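Local coordinates for Alr4995 protein (Nostoc sp., PDB 6LRF), which acts as the bifunctional enzyme AgrE, combining arginine dihydrolase with ornithine cyclodeaminase activity and so probably turning arginine into proline by way of ornithine, at residues W131-Y136 with E197-P202; Y167-C172 with G186-Y191; S140-H145 with V156-L161; F173-L176 with Y180-Y183; V308-S313 with H340-E345. One frame throughout, in Å; residues are numbered along the deposited sequence.

Contact 1: W131-Y136 with E197-P202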
# COMPACT_ATOMS: atom_id res chain seq x y z
N TRP B 131 -46.97 3.33 25.92
CA TRP B 131 -45.84 2.52 26.36
C TRP B 131 -44.76 3.41 26.95
O TRP B 131 -44.85 4.65 26.89
CB TRP B 131 -45.26 1.69 25.21
CG TRP B 131 -44.98 2.52 23.98
CD1 TRP B 131 -43.99 3.46 23.82
CD2 TRP B 131 -45.70 2.49 22.75
NE1 TRP B 131 -44.06 4.01 22.56
CE2 TRP B 131 -45.10 3.43 21.89
CE3 TRP B 131 -46.80 1.75 22.29
CZ2 TRP B 131 -45.57 3.65 20.59
CZ3 TRP B 131 -47.26 1.97 21.01
CH2 TRP B 131 -46.64 2.91 20.17
N LEU B 132 -43.74 2.77 27.52
CA LEU B 132 -42.57 3.45 28.06
C LEU B 132 -41.32 3.12 27.23
O LEU B 132 -41.00 1.94 27.01
CB LEU B 132 -42.33 3.04 29.52
CG LEU B 132 -41.05 3.59 30.13
CD1 LEU B 132 -41.17 5.09 30.31
CD2 LEU B 132 -40.74 2.91 31.46
N TRP B 133 -40.63 4.16 26.77
CA TRP B 133 -39.33 4.01 26.14
C TRP B 133 -38.24 4.02 27.20
O TRP B 133 -38.12 4.99 27.92
CB TRP B 133 -39.07 5.16 25.16
CG TRP B 133 -40.07 5.35 24.02
CD1 TRP B 133 -41.07 6.28 23.94
CD2 TRP B 133 -40.08 4.64 22.77
NE1 TRP B 133 -41.73 6.18 22.73
CE2 TRP B 133 -41.14 5.18 21.99
CE3 TRP B 133 -39.31 3.60 22.23
CZ2 TRP B 133 -41.45 4.71 20.72
CZ3 TRP B 133 -39.62 3.13 20.96
CH2 TRP B 133 -40.68 3.69 20.22
N ALA B 134 -37.44 2.96 27.30
CA ALA B 134 -36.34 2.94 28.28
C ALA B 134 -34.99 2.81 27.62
O ALA B 134 -34.77 1.89 26.82
CB ALA B 134 -36.53 1.81 29.27
N GLY B 135 -34.05 3.67 28.00
CA GLY B 135 -32.69 3.61 27.47
C GLY B 135 -31.76 2.70 28.26
O GLY B 135 -32.01 2.40 29.43
N TYR B 136 -30.71 2.22 27.60
CA TYR B 136 -29.62 1.55 28.30
C TYR B 136 -28.39 1.76 27.46
O TYR B 136 -28.50 2.20 26.32
CB TYR B 136 -29.90 0.05 28.54
CG TYR B 136 -29.87 -0.83 27.30
CD1 TYR B 136 -30.92 -0.83 26.40
CD2 TYR B 136 -28.77 -1.66 27.04
CE1 TYR B 136 -30.89 -1.63 25.26
CE2 TYR B 136 -28.73 -2.46 25.90
CZ TYR B 136 -29.79 -2.45 25.01
OH TYR B 136 -29.77 -3.25 23.88
N GLU B 197 -38.80 3.05 14.22
CA GLU B 197 -39.44 3.23 12.92
C GLU B 197 -40.67 2.32 12.80
O GLU B 197 -41.61 2.66 12.09
CB GLU B 197 -38.41 3.01 11.80
CG GLU B 197 -37.40 4.17 11.70
CD GLU B 197 -36.09 3.79 11.01
OE1 GLU B 197 -36.03 2.73 10.36
OE2 GLU B 197 -35.10 4.56 11.10
N MSE B 198 -40.70 1.20 13.53
CA MSE B 198 -41.91 0.36 13.55
C MSE B 198 -43.05 0.95 14.41
O MSE B 198 -44.23 0.71 14.14
CB MSE B 198 -41.60 -1.05 14.04
CG MSE B 198 -40.95 -1.95 12.99
SE MSE B 198 -40.61 -3.76 13.66
CE MSE B 198 -39.35 -3.36 15.08
N ARG B 199 -42.69 1.71 15.44
CA ARG B 199 -43.69 2.20 16.41
C ARG B 199 -44.17 3.61 16.10
O ARG B 199 -45.23 4.04 16.56
CB ARG B 199 -43.10 2.15 17.82
CG ARG B 199 -42.81 0.75 18.32
CD ARG B 199 -44.08 0.09 18.76
NE ARG B 199 -43.87 -1.23 19.34
CZ ARG B 199 -44.54 -1.68 20.39
NH1 ARG B 199 -45.44 -0.90 20.99
NH2 ARG B 199 -44.31 -2.90 20.86
N VAL B 200 -43.36 4.36 15.35
CA VAL B 200 -43.71 5.73 15.00
C VAL B 200 -43.69 5.90 13.49
O VAL B 200 -42.67 5.64 12.85
CB VAL B 200 -42.73 6.74 15.64
CG1 VAL B 200 -43.16 8.16 15.36
CG2 VAL B 200 -42.62 6.50 17.14
N ALA B 201 -44.83 6.32 12.93
CA ALA B 201 -44.99 6.58 11.50
C ALA B 201 -44.12 7.76 11.05
O ALA B 201 -43.91 8.69 11.82
CB ALA B 201 -46.47 6.85 11.16
N PRO B 202 -43.62 7.72 9.79
CA PRO B 202 -42.65 8.70 9.26
C PRO B 202 -43.08 10.17 9.36
O PRO B 202 -42.21 11.03 9.54
CB PRO B 202 -42.52 8.29 7.79
CG PRO B 202 -42.86 6.85 7.77
CD PRO B 202 -43.94 6.68 8.79
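Trp131 and Trp133, from the segment that carries strand 132-136, pack against Arg199 and Val200 at the C-terminal end of helix 190-199, a strand-to-helix contact of the guanidine-modifying (GME) region. The Trp131 ring supplies a platform for the arginine. Arg199 NH1 sits over one face toward the rim, 3.2 Å from Trp131 CE3, with the guanidinium upright on the indole at 89° between planes. The result is a cation-pi contact in which Arg199 CZ is 4.8 Å from the centroid of the six-membered ring of Trp131. Nearer the backbone, Arg199 CD makes a CH-pi contact with the same ring, 4.3 Å from its centroid. The bend at chi2 (-78°) carries the chain across the indole instead of straight out from the helix. The charged end is held mainly by a salt bridge from NH1 to Glu155, with a weak hydrogen bond from NH2 to Tyr282 beside it. Were Trp131 an alanine, the guanidinium would probably lose its aromatic support and be freer to swing about the Glu155 bridge. Trp133 meets the base of the arginine side chain, its CH2 lying 3.7 Å from Arg199 CB. Val200 CG2 meets Trp133 CZ2 at 4.2 Å, just where the backbone leaves helical angles. Aromatic side chains at the start of a strand segment, meeting the last turn of a helix, give strand-on-helix packing consistent with the pentein (beta/alpha-propeller) fold of this superfamily.

Contact 2: Y167-C172 with G186-Y191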
# COMPACT_ATOMS: atom_id res chain seq x y z
N TYR B 167 -25.68 10.35 26.57
CA TYR B 167 -25.54 9.30 27.58
C TYR B 167 -26.85 9.02 28.33
O TYR B 167 -26.99 7.96 28.96
CB TYR B 167 -24.42 9.69 28.57
CG TYR B 167 -24.71 10.95 29.37
CD1 TYR B 167 -24.55 12.21 28.82
CD2 TYR B 167 -25.15 10.87 30.69
CE1 TYR B 167 -24.82 13.36 29.55
CE2 TYR B 167 -25.42 12.01 31.44
CZ TYR B 167 -25.25 13.26 30.87
OH TYR B 167 -25.53 14.40 31.60
N HIS B 168 -27.78 9.97 28.29
CA HIS B 168 -29.15 9.74 28.77
C HIS B 168 -30.11 9.76 27.60
O HIS B 168 -29.90 10.48 26.62
CB HIS B 168 -29.57 10.81 29.80
CG HIS B 168 -29.08 10.56 31.19
ND1 HIS B 168 -28.92 11.57 32.11
CD2 HIS B 168 -28.74 9.41 31.83
CE1 HIS B 168 -28.48 11.07 33.25
NE2 HIS B 168 -28.37 9.76 33.11
N LEU B 169 -31.18 8.99 27.71
CA LEU B 169 -32.19 8.92 26.67
C LEU B 169 -32.79 10.28 26.35
O LEU B 169 -33.07 10.58 25.18
CB LEU B 169 -33.29 7.96 27.09
CG LEU B 169 -34.35 7.72 26.01
CD1 LEU B 169 -33.69 7.16 24.71
CD2 LEU B 169 -35.45 6.80 26.53
N ASP B 170 -33.00 11.12 27.37
CA ASP B 170 -33.68 12.40 27.18
C ASP B 170 -32.80 13.47 26.53
O ASP B 170 -33.26 14.59 26.29
CB ASP B 170 -34.25 12.92 28.51
CG ASP B 170 -33.19 13.44 29.49
OD1 ASP B 170 -31.97 13.24 29.27
OD2 ASP B 170 -33.59 14.06 30.51
N THR B 171 -31.54 13.13 26.25
CA THR B 171 -30.67 14.05 25.51
C THR B 171 -30.76 13.86 23.99
O THR B 171 -30.21 14.65 23.23
CB THR B 171 -29.19 13.90 25.91
OG1 THR B 171 -28.74 12.58 25.57
CG2 THR B 171 -29.01 14.12 27.40
N CYS B 172 -31.45 12.81 23.55
CA CYS B 172 -31.49 12.47 22.12
C CYS B 172 -32.83 11.91 21.69
O CYS B 172 -32.97 11.40 20.58
CB CYS B 172 -30.39 11.45 21.79
SG CYS B 172 -30.42 9.90 22.81
N GLY B 186 -28.79 9.12 15.15
CA GLY B 186 -27.39 8.74 15.31
C GLY B 186 -27.02 8.33 16.72
O GLY B 186 -25.93 7.81 16.97
N ALA B 187 -27.93 8.56 17.67
CA ALA B 187 -27.65 8.21 19.05
C ALA B 187 -27.95 6.74 19.35
O ALA B 187 -27.56 6.24 20.39
CB ALA B 187 -28.45 9.11 20.00
N PHE B 188 -28.62 6.05 18.43
CA PHE B 188 -29.07 4.68 18.69
C PHE B 188 -28.44 3.63 17.76
O PHE B 188 -28.04 3.95 16.64
CB PHE B 188 -30.59 4.62 18.58
CG PHE B 188 -31.29 5.54 19.53
CD1 PHE B 188 -31.64 6.83 19.13
CD2 PHE B 188 -31.58 5.14 20.82
CE1 PHE B 188 -32.29 7.69 20.00
CE2 PHE B 188 -32.22 5.99 21.70
CZ PHE B 188 -32.58 7.27 21.29
N ASP B 189 -28.36 2.38 18.21
CA ASP B 189 -27.85 1.32 17.33
C ASP B 189 -28.91 0.99 16.27
O ASP B 189 -30.02 1.54 16.28
CB ASP B 189 -27.44 0.08 18.15
CG ASP B 189 -28.62 -0.69 18.75
OD1 ASP B 189 -29.79 -0.25 18.61
OD2 ASP B 189 -28.37 -1.74 19.40
N SER B 190 -28.59 0.08 15.36
CA SER B 190 -29.50 -0.24 14.28
C SER B 190 -30.79 -0.91 14.80
O SER B 190 -31.89 -0.59 14.34
CB SER B 190 -28.81 -1.15 13.26
OG SER B 190 -28.80 -2.49 13.72
N TYR B 191 -30.64 -1.84 15.74
CA TYR B 191 -31.80 -2.48 16.36
C TYR B 191 -32.80 -1.45 16.91
O TYR B 191 -33.99 -1.58 16.72
CB TYR B 191 -31.36 -3.44 17.49
CG TYR B 191 -30.42 -4.55 17.03
CD1 TYR B 191 -30.90 -5.63 16.27
CD2 TYR B 191 -29.07 -4.54 17.36
CE1 TYR B 191 -30.05 -6.65 15.86
CE2 TYR B 191 -28.21 -5.56 16.95
CZ TYR B 191 -28.71 -6.61 16.20
OH TYR B 191 -27.87 -7.63 15.78
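Cys172 and Ala187 meet where the loop leading into strand 173-175 is pressed against the turn ahead of helix 190-199, a buried contact of the GME region built round a sulfur-aromatic interaction. From Cys172 the path is short. Its CB lies 3.5 Å from Ala187 CB. The next atom, SG, touches that same methyl and also reaches the phenyl ring, at 3.7 Å from Phe188 CZ. With chi1 at 55°, SG stands between the backbone N and the carbonyl carbon, which turns it to the ring. It approaches neither squarely over the face nor in the plane, being 43° off the normal and 4.5 Å from the Phe188 centroid. Leu169 takes the rim: its CD1 lies near the ring plane, 3.5 Å from Phe188 CE2, and the two side chains run roughly perpendicular. A serine at Phe188 would probably open a gap beside Leu169 CD1 and leave the Cys172 sulfur without its aromatic neighbour. Leu159 of strand 155-160, outside the two segments, touches both Leu169 and Phe188, and Asp189 occupies the N-cap position of the helix that follows. On the other side of the contact the loop is fixed by its own 3-10 turn at 169-171. There His168 O accepts from both Thr171 N and Thr171 OG1, the hydroxyl at 2.6 Å from that oxygen and lying in the carbonyl plane.

Contact 3: S140-H145 with V156-L161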
# COMPACT_ATOMS: atom_id res chain seq x y z
N SER B 140 -28.38 3.58 32.84
CA SER B 140 -29.32 2.54 33.26
C SER B 140 -28.99 1.19 32.65
O SER B 140 -28.69 1.09 31.47
CB SER B 140 -30.74 2.94 32.88
OG SER B 140 -31.03 4.23 33.38
N GLU B 141 -29.08 0.15 33.47
CA GLU B 141 -28.88 -1.23 33.06
C GLU B 141 -30.09 -1.82 32.37
O GLU B 141 -31.24 -1.53 32.74
CB GLU B 141 -28.54 -2.09 34.27
CG GLU B 141 -27.15 -1.87 34.83
CD GLU B 141 -26.08 -2.64 34.07
OE1 GLU B 141 -26.42 -3.61 33.35
OE2 GLU B 141 -24.89 -2.28 34.22
N LEU B 142 -29.82 -2.66 31.39
CA LEU B 142 -30.85 -3.36 30.64
C LEU B 142 -31.77 -4.14 31.58
O LEU B 142 -32.99 -4.18 31.39
CB LEU B 142 -30.19 -4.30 29.62
CG LEU B 142 -31.13 -5.17 28.80
CD1 LEU B 142 -32.13 -4.31 28.05
CD2 LEU B 142 -30.30 -6.04 27.83
N ASP B 143 -31.17 -4.73 32.62
CA ASP B 143 -31.94 -5.51 33.58
C ASP B 143 -32.92 -4.70 34.47
O ASP B 143 -33.75 -5.28 35.16
CB ASP B 143 -30.98 -6.29 34.47
CG ASP B 143 -30.43 -7.53 33.79
OD1 ASP B 143 -30.95 -7.90 32.71
OD2 ASP B 143 -29.49 -8.15 34.34
N SER B 144 -32.83 -3.37 34.46
CA SER B 144 -33.81 -2.58 35.21
C SER B 144 -35.16 -2.52 34.50
O SER B 144 -36.19 -2.24 35.12
CB SER B 144 -33.29 -1.16 35.47
OG SER B 144 -33.21 -0.40 34.26
N HIS B 145 -35.18 -2.80 33.20
CA HIS B 145 -36.37 -2.56 32.42
C HIS B 145 -37.55 -3.45 32.81
O HIS B 145 -38.69 -2.96 32.85
CB HIS B 145 -36.05 -2.68 30.92
CG HIS B 145 -35.10 -1.63 30.43
ND1 HIS B 145 -34.78 -1.45 29.10
CD2 HIS B 145 -34.41 -0.67 31.11
CE1 HIS B 145 -33.92 -0.45 28.98
NE2 HIS B 145 -33.69 0.04 30.19
N VAL B 156 -42.77 -1.83 28.15
CA VAL B 156 -41.48 -1.14 28.12
C VAL B 156 -40.70 -1.50 26.86
O VAL B 156 -40.47 -2.67 26.59
CB VAL B 156 -40.62 -1.47 29.36
CG1 VAL B 156 -39.20 -0.90 29.23
CG2 VAL B 156 -41.30 -0.93 30.61
N LEU B 157 -40.32 -0.49 26.09
CA LEU B 157 -39.54 -0.67 24.87
C LEU B 157 -38.10 -0.26 25.08
O LEU B 157 -37.83 0.91 25.36
CB LEU B 157 -40.15 0.16 23.74
CG LEU B 157 -41.61 -0.12 23.40
CD1 LEU B 157 -42.03 0.71 22.20
CD2 LEU B 157 -41.80 -1.61 23.12
N SER B 158 -37.16 -1.19 24.94
CA SER B 158 -35.75 -0.91 25.25
C SER B 158 -35.01 -0.32 24.06
O SER B 158 -35.08 -0.87 22.95
CB SER B 158 -35.04 -2.17 25.73
OG SER B 158 -35.73 -2.74 26.84
N LEU B 159 -34.29 0.77 24.28
CA LEU B 159 -33.46 1.41 23.24
C LEU B 159 -32.01 1.45 23.69
O LEU B 159 -31.73 1.83 24.84
CB LEU B 159 -33.94 2.83 22.94
CG LEU B 159 -35.38 3.03 22.47
CD1 LEU B 159 -35.68 4.52 22.32
CD2 LEU B 159 -35.66 2.31 21.16
N ARG B 160 -31.09 1.09 22.80
CA ARG B 160 -29.68 1.14 23.16
C ARG B 160 -29.01 2.43 22.70
O ARG B 160 -29.08 2.81 21.52
CB ARG B 160 -28.91 -0.05 22.58
CG ARG B 160 -27.46 -0.03 23.05
CD ARG B 160 -26.59 -0.98 22.27
NE ARG B 160 -25.25 -0.96 22.82
CZ ARG B 160 -24.23 -1.63 22.30
NH1 ARG B 160 -24.41 -2.37 21.22
NH2 ARG B 160 -23.03 -1.56 22.88
N LEU B 161 -28.36 3.10 23.65
CA LEU B 161 -27.59 4.30 23.40
C LEU B 161 -26.16 3.93 23.08
O LEU B 161 -25.56 3.15 23.82
CB LEU B 161 -27.62 5.22 24.63
CG LEU B 161 -28.98 5.73 25.10
CD1 LEU B 161 -28.90 6.25 26.54
CD2 LEU B 161 -29.49 6.81 24.16
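A buried side-chain hydrogen bond between His145 and Ser158 ties the start of helix 145-152 to strand 155-160, within a beta-alpha-beta unit whose other strand, 132-136, runs parallel alongside. His145 ND1 and Ser158 OG are 2.8 Å apart and almost in line, with an angle of 171°. The serine comes to the rim of the imidazole, near its plane. With chi1 at -65°, CG of His145 lies anti to the carbonyl carbon and the ring is directed at the strand. Its other nitrogen, NE2, is hydrogen-bonded to the carbonyl oxygen of Gly135 on the neighbouring strand. Held at both nitrogens, the imidazole has little freedom to rotate, and it bridges the two strands at the foot of the helix. Val156, two residues before Ser158 and on the same face of the strand, packs CG1 against His145 CB at 4.0 Å. Its CG2 touches the backbone at the same range, 4.0 Å from His145 O. The alternate residues Leu157 and Leu159 turn to the opposite face and pack on helix 190-199. The loop ahead of the helix also reaches the assembly: Asp143 pairs with Lys334 and with Arg325 of the second subunit. Ser144 braces the turn from within, as Glu141 O accepts from both its N and its OG. A leucine methyl also comes near the serine hydroxyl, Leu142 CD1 being 4.1 Å from Ser158 OG.

Contact 4: F173-L176 with Y180-Y183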
# COMPACT_ATOMS: atom_id res chain seq x y z
N PHE B 173 -33.82 12.01 22.57
CA PHE B 173 -35.10 11.34 22.36
C PHE B 173 -36.19 12.07 23.13
O PHE B 173 -36.02 12.36 24.32
CB PHE B 173 -34.98 9.89 22.81
CG PHE B 173 -36.13 9.02 22.40
CD1 PHE B 173 -37.24 8.87 23.24
CD2 PHE B 173 -36.08 8.32 21.21
CE1 PHE B 173 -38.30 8.05 22.87
CE2 PHE B 173 -37.14 7.49 20.83
CZ PHE B 173 -38.25 7.36 21.67
N CYS B 174 -37.31 12.38 22.47
CA CYS B 174 -38.31 13.23 23.10
C CYS B 174 -39.72 13.05 22.54
O CYS B 174 -40.11 13.71 21.56
CB CYS B 174 -37.90 14.71 22.98
SG CYS B 174 -38.96 15.86 23.97
N PRO B 175 -40.51 12.15 23.17
CA PRO B 175 -41.92 11.99 22.83
C PRO B 175 -42.69 13.31 23.05
O PRO B 175 -42.49 13.98 24.05
CB PRO B 175 -42.40 10.89 23.79
CG PRO B 175 -41.13 10.16 24.20
CD PRO B 175 -40.08 11.23 24.24
N LEU B 176 -43.53 13.68 22.09
CA LEU B 176 -44.27 14.95 22.13
C LEU B 176 -45.76 14.70 22.02
O LEU B 176 -46.18 13.59 21.66
CB LEU B 176 -43.82 15.89 21.01
CG LEU B 176 -42.35 16.30 20.99
CD1 LEU B 176 -42.00 16.90 19.64
CD2 LEU B 176 -42.06 17.27 22.11
N TYR B 180 -46.07 12.85 18.14
CA TYR B 180 -44.80 13.23 17.52
C TYR B 180 -43.58 12.77 18.31
O TYR B 180 -43.64 12.58 19.52
CB TYR B 180 -44.76 14.74 17.30
CG TYR B 180 -45.66 15.17 16.17
CD1 TYR B 180 -46.95 15.61 16.40
CD2 TYR B 180 -45.22 15.08 14.85
CE1 TYR B 180 -47.78 15.99 15.36
CE2 TYR B 180 -46.04 15.44 13.80
CZ TYR B 180 -47.32 15.90 14.06
OH TYR B 180 -48.13 16.26 13.01
N LEU B 181 -42.48 12.56 17.60
CA LEU B 181 -41.24 12.13 18.24
C LEU B 181 -40.09 12.96 17.73
O LEU B 181 -39.77 12.93 16.54
CB LEU B 181 -40.96 10.65 17.98
CG LEU B 181 -39.55 10.27 18.46
CD1 LEU B 181 -39.45 10.35 19.99
CD2 LEU B 181 -39.15 8.88 17.98
N LEU B 182 -39.46 13.68 18.64
CA LEU B 182 -38.27 14.46 18.34
C LEU B 182 -37.05 13.66 18.80
O LEU B 182 -36.90 13.39 19.99
CB LEU B 182 -38.33 15.81 19.06
CG LEU B 182 -37.15 16.76 18.89
CD1 LEU B 182 -37.25 17.46 17.55
CD2 LEU B 182 -37.11 17.77 20.04
N TYR B 183 -36.21 13.25 17.86
CA TYR B 183 -35.10 12.37 18.22
C TYR B 183 -33.94 12.49 17.25
O TYR B 183 -34.09 13.00 16.14
CB TYR B 183 -35.58 10.91 18.31
CG TYR B 183 -35.73 10.16 17.00
CD1 TYR B 183 -35.00 9.00 16.75
CD2 TYR B 183 -36.62 10.60 16.03
CE1 TYR B 183 -35.14 8.30 15.55
CE2 TYR B 183 -36.77 9.91 14.84
CZ TYR B 183 -36.03 8.77 14.60
OH TYR B 183 -36.20 8.11 13.40
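Leu176 N donates to Tyr180 O at 2.8 Å, with an N-H...O angle of 156°. Two residues back along the first strand, Cys174 O accepts from Leu182 N at 3.0 Å. Cys174 and Leu182 form the hydrogen-bonded pair, whereas Phe173 with Tyr183 and Pro175 with Leu181 are non-hydrogen-bonded pairs on either side of it. Proline fits this register, since its nitrogen has no hydrogen to offer and, in a non-hydrogen-bonded pair, none is needed toward Leu181. The strands 173-175 and 181-183 are thus the arms of a beta hairpin, antiparallel at 171°, and strand 205-207 continues the small sheet beyond the second arm. Phe173, Pro175, Leu181 and Tyr183 share one face, where Ile196 of helix 190-199 packs on Phe173, Leu181 and Tyr183. Leu181 sits at the middle of this face. Its CD1 makes a CH-pi contact nearly above the Phe173 ring, 3.7 Å from the centroid, and its CD2 lies over a face of the Tyr183 ring. With chi1 at 171°, CG of Leu181 is anti to the backbone N, and the fork of the side chain reaches diagonally past the paired Pro175 to the phenyl. Tyr183 CB also touches the phenyl, 3.9 Å from Phe173 CD2. Trp133 of strand 132-136 meets Phe173 edge-to-face. On the other face Cys174 CB opposes Leu182 CB at 4.1 Å. Near the turn, Leu176 CD1 rests 3.9 Å from Leu182 CB, and Leu176 CB faces Tyr180 CB at 4.0 Å.

Contact 5: V308-S313 with H340-E345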
# COMPACT_ATOMS: atom_id res chain seq x y z
N VAL B 308 -22.03 -7.81 24.96
CA VAL B 308 -22.24 -6.36 25.03
C VAL B 308 -22.23 -5.67 23.65
O VAL B 308 -23.03 -4.75 23.40
CB VAL B 308 -21.17 -5.69 25.94
CG1 VAL B 308 -21.33 -4.18 25.94
CG2 VAL B 308 -21.28 -6.23 27.34
N ASP B 309 -21.35 -6.11 22.76
CA ASP B 309 -21.24 -5.47 21.45
C ASP B 309 -22.48 -5.67 20.59
O ASP B 309 -22.84 -4.80 19.81
CB ASP B 309 -20.01 -5.99 20.69
CG ASP B 309 -18.71 -5.35 21.18
OD1 ASP B 309 -18.75 -4.62 22.20
OD2 ASP B 309 -17.65 -5.59 20.57
N THR B 310 -23.12 -6.83 20.76
CA THR B 310 -24.33 -7.19 20.01
C THR B 310 -25.60 -6.52 20.57
O THR B 310 -26.64 -6.45 19.90
CB THR B 310 -24.51 -8.73 20.00
OG1 THR B 310 -23.30 -9.35 19.52
CG2 THR B 310 -25.68 -9.16 19.11
N GLY B 311 -25.52 -6.00 21.79
CA GLY B 311 -26.64 -5.26 22.36
C GLY B 311 -27.24 -5.85 23.62
O GLY B 311 -28.32 -5.43 24.05
N GLY B 312 -26.54 -6.81 24.22
CA GLY B 312 -26.99 -7.43 25.44
C GLY B 312 -26.27 -6.93 26.68
O GLY B 312 -25.56 -5.93 26.64
N SER B 313 -26.48 -7.61 27.80
CA SER B 313 -25.72 -7.35 29.02
C SER B 313 -25.49 -8.68 29.70
O SER B 313 -26.06 -9.69 29.30
CB SER B 313 -26.43 -6.37 29.96
OG SER B 313 -27.61 -6.95 30.49
N HIS B 340 -36.02 -10.93 21.59
CA HIS B 340 -35.69 -12.28 21.17
C HIS B 340 -34.70 -12.27 20.02
O HIS B 340 -33.77 -13.09 19.97
CB HIS B 340 -36.94 -13.07 20.76
CG HIS B 340 -36.68 -14.54 20.59
ND1 HIS B 340 -36.05 -15.30 21.55
CD2 HIS B 340 -36.97 -15.38 19.57
CE1 HIS B 340 -35.96 -16.55 21.12
NE2 HIS B 340 -36.51 -16.62 19.92
N GLU B 341 -34.90 -11.35 19.09
CA GLU B 341 -34.03 -11.25 17.94
C GLU B 341 -32.58 -11.04 18.36
O GLU B 341 -31.67 -11.71 17.86
CB GLU B 341 -34.50 -10.12 17.05
CG GLU B 341 -33.56 -9.77 15.91
CD GLU B 341 -33.90 -8.42 15.31
OE1 GLU B 341 -34.96 -7.86 15.69
OE2 GLU B 341 -33.13 -7.93 14.46
N VAL B 342 -32.35 -10.14 19.31
CA VAL B 342 -30.98 -9.85 19.73
C VAL B 342 -30.41 -11.03 20.53
O VAL B 342 -29.23 -11.38 20.40
CB VAL B 342 -30.88 -8.53 20.55
CG1 VAL B 342 -29.48 -8.36 21.15
CG2 VAL B 342 -31.26 -7.33 19.69
N MSE B 343 -31.26 -11.65 21.35
CA MSE B 343 -30.88 -12.86 22.08
C MSE B 343 -30.41 -13.99 21.14
O MSE B 343 -29.44 -14.68 21.43
CB MSE B 343 -32.05 -13.37 22.94
CG MSE B 343 -31.70 -14.63 23.73
SE MSE B 343 -30.17 -14.37 25.00
CE MSE B 343 -31.19 -13.79 26.61
N GLU B 344 -31.10 -14.17 20.03
CA GLU B 344 -30.71 -15.19 19.05
C GLU B 344 -29.36 -14.88 18.44
O GLU B 344 -28.54 -15.78 18.19
CB GLU B 344 -31.75 -15.29 17.95
CG GLU B 344 -33.10 -15.80 18.40
CD GLU B 344 -34.07 -15.93 17.25
OE1 GLU B 344 -34.44 -14.89 16.65
OE2 GLU B 344 -34.42 -17.08 16.92
N GLU B 345 -29.12 -13.61 18.18
CA GLU B 345 -27.85 -13.20 17.61
C GLU B 345 -26.70 -13.51 18.59
O GLU B 345 -25.65 -14.05 18.20
CB GLU B 345 -27.89 -11.72 17.26
CG GLU B 345 -26.72 -11.25 16.43
CD GLU B 345 -27.00 -11.22 14.93
OE1 GLU B 345 -28.14 -10.84 14.53
OE2 GLU B 345 -26.08 -11.57 14.16
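Gly311 and Val342 are where the two backbones come nearest, their CA atoms 6.8 Å apart, as the end of helix 299-310 abuts the first turns of helix 340-352. Gly311 is the first residue to leave helical angles, and its phi of 119° belongs to a Schellman motif that closes the helix by bonds back into its last turn. One of these runs from Gly311 N to Val308 O. Any CB at this glycine would collide with the carbonyl oxygen of Thr310 and would also crowd Val342 CG1. Val342 packs directly on this backbone. Its CG1 rests 3.6 Å from Thr310 O and 4.2 Å from Gly311 C, so one methyl lies against the backbone of the turn. Beside it, Thr310 uses its methyl: CG2 lies 3.6 Å from Glu345 CG and 3.9 Å from Glu345 CB, the two side chains crossing at about a right angle. With chi1 at -53°, OG1 of Thr310 stays beside the backbone N and bonds to Met306 O one turn earlier, while CG2 points across to the other helix. Glu345 likewise gives its methylenes to the contact, and its carboxylate has a weak hydrogen bond between Glu345 OE1 and Tyr191 OH. Gly311 O is taken by the hydroxyl of Tyr136. The contact between the helices is therefore one of a methyl against backbone and a methyl against methylenes, with the polar ends of Thr310 and Glu345 directed elsewhere, and it should depend on close fit more than on specific bonds.

Overall arrangement
Contacts 1 to 4 belong to the GME region, with contacts 2, 3 and 4 nested along the chain inside the loop closed by contact 1; contact 5 follows later, in the LOR/SDH conserved region. Contacts 1 and 3 use neighbouring parallel strands, 132-136 and 155-160, and contacts 1 and 2 both involve helix 190-199. Contact 4, the adjoining hairpin, has its centre about 9 Å from that of contact 1. The mixed sheet runs on through 280-292 into strands 329-337 and 313-320, so both family regions share it. Contact 5, centred about 12 Å from contact 3, meets the first region through Arg160, Tyr136 and Tyr191, so the two regions are packed and hydrogen-bonded together.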